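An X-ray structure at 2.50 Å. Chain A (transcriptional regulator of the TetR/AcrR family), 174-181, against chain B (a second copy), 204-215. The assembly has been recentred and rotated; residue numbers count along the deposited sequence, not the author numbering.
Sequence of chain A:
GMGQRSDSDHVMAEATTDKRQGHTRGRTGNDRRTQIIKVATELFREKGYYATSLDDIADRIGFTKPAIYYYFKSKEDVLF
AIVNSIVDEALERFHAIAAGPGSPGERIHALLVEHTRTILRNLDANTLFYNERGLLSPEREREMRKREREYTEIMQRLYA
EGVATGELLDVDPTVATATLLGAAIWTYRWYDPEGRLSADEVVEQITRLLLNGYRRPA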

# COMPACT_ATOMS: atom_id res chain seq x y z
N THR A 174 -14.85 2.54 9.12
CA THR A 174 -13.39 2.37 9.21
C THR A 174 -12.85 1.50 8.07
O THR A 174 -11.81 1.84 7.51
CB THR A 174 -12.94 1.78 10.57
OG1 THR A 174 -13.63 2.47 11.63
CG2 THR A 174 -11.43 1.92 10.76
N VAL A 175 -13.56 0.42 7.74
CA VAL A 175 -13.16 -0.49 6.64
C VAL A 175 -13.28 0.16 5.26
O VAL A 175 -12.39 -0.01 4.43
CB VAL A 175 -13.99 -1.81 6.64
CG1 VAL A 175 -13.61 -2.72 5.43
CG2 VAL A 175 -13.80 -2.56 7.96
N ALA A 176 -14.38 0.89 5.03
CA ALA A 176 -14.59 1.61 3.77
C ALA A 176 -13.51 2.66 3.57
O ALA A 176 -12.84 2.65 2.55
CB ALA A 176 -15.98 2.26 3.71
N THR A 177 -13.32 3.51 4.58
CA THR A 177 -12.33 4.62 4.57
C THR A 177 -10.88 4.16 4.28
O THR A 177 -10.22 4.74 3.40
CB THR A 177 -12.42 5.44 5.89
OG1 THR A 177 -13.77 5.88 6.07
CG2 THR A 177 -11.46 6.66 5.91
N ALA A 178 -10.40 3.13 4.99
CA ALA A 178 -9.05 2.57 4.78
C ALA A 178 -8.90 1.87 3.42
O ALA A 178 -7.81 1.92 2.82
CB ALA A 178 -8.66 1.58 5.92
N THR A 179 -9.98 1.24 2.94
CA THR A 179 -9.99 0.56 1.64
C THR A 179 -10.00 1.55 0.47
O THR A 179 -9.25 1.36 -0.51
CB THR A 179 -11.19 -0.43 1.53
OG1 THR A 179 -11.09 -1.44 2.55
CG2 THR A 179 -11.25 -1.10 0.13
N LEU A 180 -10.84 2.58 0.56
CA LEU A 180 -10.97 3.59 -0.51
C LEU A 180 -9.70 4.44 -0.61
O LEU A 180 -9.19 4.65 -1.71
CB LEU A 180 -12.21 4.49 -0.30
CG LEU A 180 -13.64 3.90 -0.33
CD1 LEU A 180 -14.65 5.00 0.12
CD2 LEU A 180 -14.00 3.30 -1.70
N LEU A 181 -9.22 4.93 0.55
CA LEU A 181 -7.96 5.70 0.62
C LEU A 181 -6.79 4.79 0.24
O LEU A 181 -5.92 5.21 -0.51
CB LEU A 181 -7.73 6.31 2.01
CG LEU A 181 -8.66 7.45 2.48
CD1 LEU A 181 -8.35 7.81 3.91
CD2 LEU A 181 -8.56 8.70 1.56
N GLU B 204 -15.27 -10.08 3.80
CA GLU B 204 -16.64 -9.97 3.25
C GLU B 204 -16.98 -8.52 2.85
O GLU B 204 -17.45 -8.27 1.74
CB GLU B 204 -17.66 -10.52 4.28
CG GLU B 204 -19.07 -10.80 3.74
CD GLU B 204 -19.92 -9.56 3.52
OE1 GLU B 204 -19.87 -8.64 4.36
OE2 GLU B 204 -20.65 -9.53 2.50
N GLN B 205 -16.72 -7.57 3.76
CA GLN B 205 -17.03 -6.16 3.54
C GLN B 205 -16.18 -5.52 2.46
O GLN B 205 -16.72 -4.80 1.61
CB GLN B 205 -16.95 -5.37 4.85
CG GLN B 205 -18.07 -5.71 5.81
CD GLN B 205 -17.99 -4.96 7.12
OE1 GLN B 205 -17.36 -3.91 7.21
NE2 GLN B 205 -18.64 -5.50 8.14
N ILE B 206 -14.88 -5.81 2.47
CA ILE B 206 -13.95 -5.32 1.44
C ILE B 206 -14.37 -5.80 0.06
O ILE B 206 -14.49 -5.00 -0.85
CB ILE B 206 -12.47 -5.74 1.72
CG1 ILE B 206 -11.89 -4.91 2.88
CG2 ILE B 206 -11.58 -5.52 0.47
CD1 ILE B 206 -10.52 -5.36 3.36
N THR B 207 -14.62 -7.10 -0.08
CA THR B 207 -15.04 -7.70 -1.36
C THR B 207 -16.44 -7.20 -1.81
O THR B 207 -16.68 -7.05 -3.02
CB THR B 207 -14.96 -9.25 -1.34
OG1 THR B 207 -15.78 -9.78 -0.28
CG2 THR B 207 -13.49 -9.72 -1.16
N ARG B 208 -17.34 -6.93 -0.85
CA ARG B 208 -18.68 -6.38 -1.14
C ARG B 208 -18.58 -4.90 -1.57
O ARG B 208 -19.37 -4.43 -2.40
CB ARG B 208 -19.61 -6.55 0.06
CG ARG B 208 -21.07 -6.11 -0.20
CD ARG B 208 -22.07 -6.83 0.73
NE ARG B 208 -21.79 -6.61 2.16
CZ ARG B 208 -22.26 -5.61 2.92
NH1 ARG B 208 -23.06 -4.65 2.42
NH2 ARG B 208 -21.90 -5.56 4.20
N LEU B 209 -17.62 -4.17 -0.98
CA LEU B 209 -17.38 -2.76 -1.32
C LEU B 209 -16.87 -2.63 -2.77
O LEU B 209 -17.45 -1.91 -3.58
CB LEU B 209 -16.42 -2.11 -0.31
CG LEU B 209 -16.15 -0.60 -0.41
CD1 LEU B 209 -17.42 0.23 -0.15
CD2 LEU B 209 -15.06 -0.22 0.56
N LEU B 210 -15.82 -3.37 -3.10
CA LEU B 210 -15.20 -3.33 -4.43
C LEU B 210 -16.17 -3.79 -5.55
O LEU B 210 -16.16 -3.23 -6.63
CB LEU B 210 -13.89 -4.14 -4.45
CG LEU B 210 -12.78 -3.70 -3.48
CD1 LEU B 210 -11.62 -4.71 -3.41
CD2 LEU B 210 -12.25 -2.31 -3.81
N LEU B 211 -17.01 -4.78 -5.26
CA LEU B 211 -17.98 -5.35 -6.22
C LEU B 211 -19.13 -4.41 -6.63
O LEU B 211 -19.41 -4.24 -7.82
CB LEU B 211 -18.56 -6.66 -5.64
CG LEU B 211 -19.68 -7.45 -6.34
CD1 LEU B 211 -19.36 -7.73 -7.80
CD2 LEU B 211 -19.90 -8.77 -5.57
N ASN B 212 -19.79 -3.84 -5.63
CA ASN B 212 -20.95 -2.95 -5.80
C ASN B 212 -20.63 -1.46 -5.87
O ASN B 212 -21.46 -0.67 -6.35
CB ASN B 212 -21.91 -3.11 -4.61
CG ASN B 212 -22.39 -4.53 -4.42
OD1 ASN B 212 -22.16 -5.13 -3.38
ND2 ASN B 212 -23.02 -5.08 -5.45
N GLY B 213 -19.45 -1.08 -5.38
CA GLY B 213 -19.07 0.31 -5.24
C GLY B 213 -19.63 0.82 -3.91
O GLY B 213 -20.36 0.11 -3.22
N TYR B 214 -19.26 2.05 -3.54
CA TYR B 214 -19.74 2.66 -2.28
C TYR B 214 -21.11 3.36 -2.38
O TYR B 214 -21.79 3.48 -1.37
CB TYR B 214 -18.69 3.57 -1.62
CG TYR B 214 -18.23 4.80 -2.39
CD1 TYR B 214 -18.92 6.02 -2.29
CD2 TYR B 214 -17.07 4.77 -3.17
CE1 TYR B 214 -18.48 7.17 -2.98
CE2 TYR B 214 -16.62 5.91 -3.87
CZ TYR B 214 -17.33 7.11 -3.77
OH TYR B 214 -16.90 8.22 -4.44
N ARG B 215 -21.50 3.80 -3.58
CA ARG B 215 -22.82 4.43 -3.79
C ARG B 215 -23.86 3.33 -4.06
O ARG B 215 -23.64 2.50 -4.95
CB ARG B 215 -22.76 5.43 -4.96
CG ARG B 215 -24.07 6.23 -5.20
CD ARG B 215 -23.95 7.22 -6.36
NE ARG B 215 -23.71 6.56 -7.65
CZ ARG B 215 -23.56 7.18 -8.83
NH1 ARG B 215 -23.61 8.52 -8.94
NH2 ARG B 215 -23.35 6.45 -9.93

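No hydrogen bond or salt bridge joins the two stretches; the 392 Å² they bury, both sides summed, is held by side-chain packing. The helices cross at -58°, with a closest axial approach of 10.0 Å, and the backbone register places the CA of A176(A) 7.3 Å from the CA of L209(B), and the CA of T179(A) 7.1 Å from the CA of I206(B).

L209(B) loses the most area, 71 Å². Its CA-to-CB bond points toward chain A, and with chi1 t and chi2 p its CD2 reaches three residues: it lies 3.7 Å from CA of A176(A), 3.9 Å from CG2 of T179(A) and 4.3 Å from CD2 of L180(A). The methyl CD2 of L209(B) thus meets A176(A) at its backbone, while CB of A176(A), which points sideways, lies 4.1 Å from the same CD2.

T179(A), covered over 63 Å², also points toward its partner. Its hydroxyl is satisfied within its own helix, OG1 donating to O of V175(A) at 2.7 Å, so a polar residue can be buried here among apolar neighbours. The same OG1 packs 3.6 Å from CG1 of I206(B), and CG2 of T179(A) lies 4.2 Å from CD2 of L210(B), whose side chain starts sideways but ends nearer chain A.

The flanks extend this apolar surface. V175(A), with 56 Å² covered, sets its CG1 3.8 Å from CG1 of I206(B) and its CG2 3.9 Å from OE1 of Q205(B). One turn beyond A176(A), L180(A) loses 55 Å² and places CD2 3.7 Å from CD2 of Y214(B), approaching the ring obliquely. That tyrosine follows G213(B), where the chain leaves helical geometry with phi 85°, a value that favours glycine.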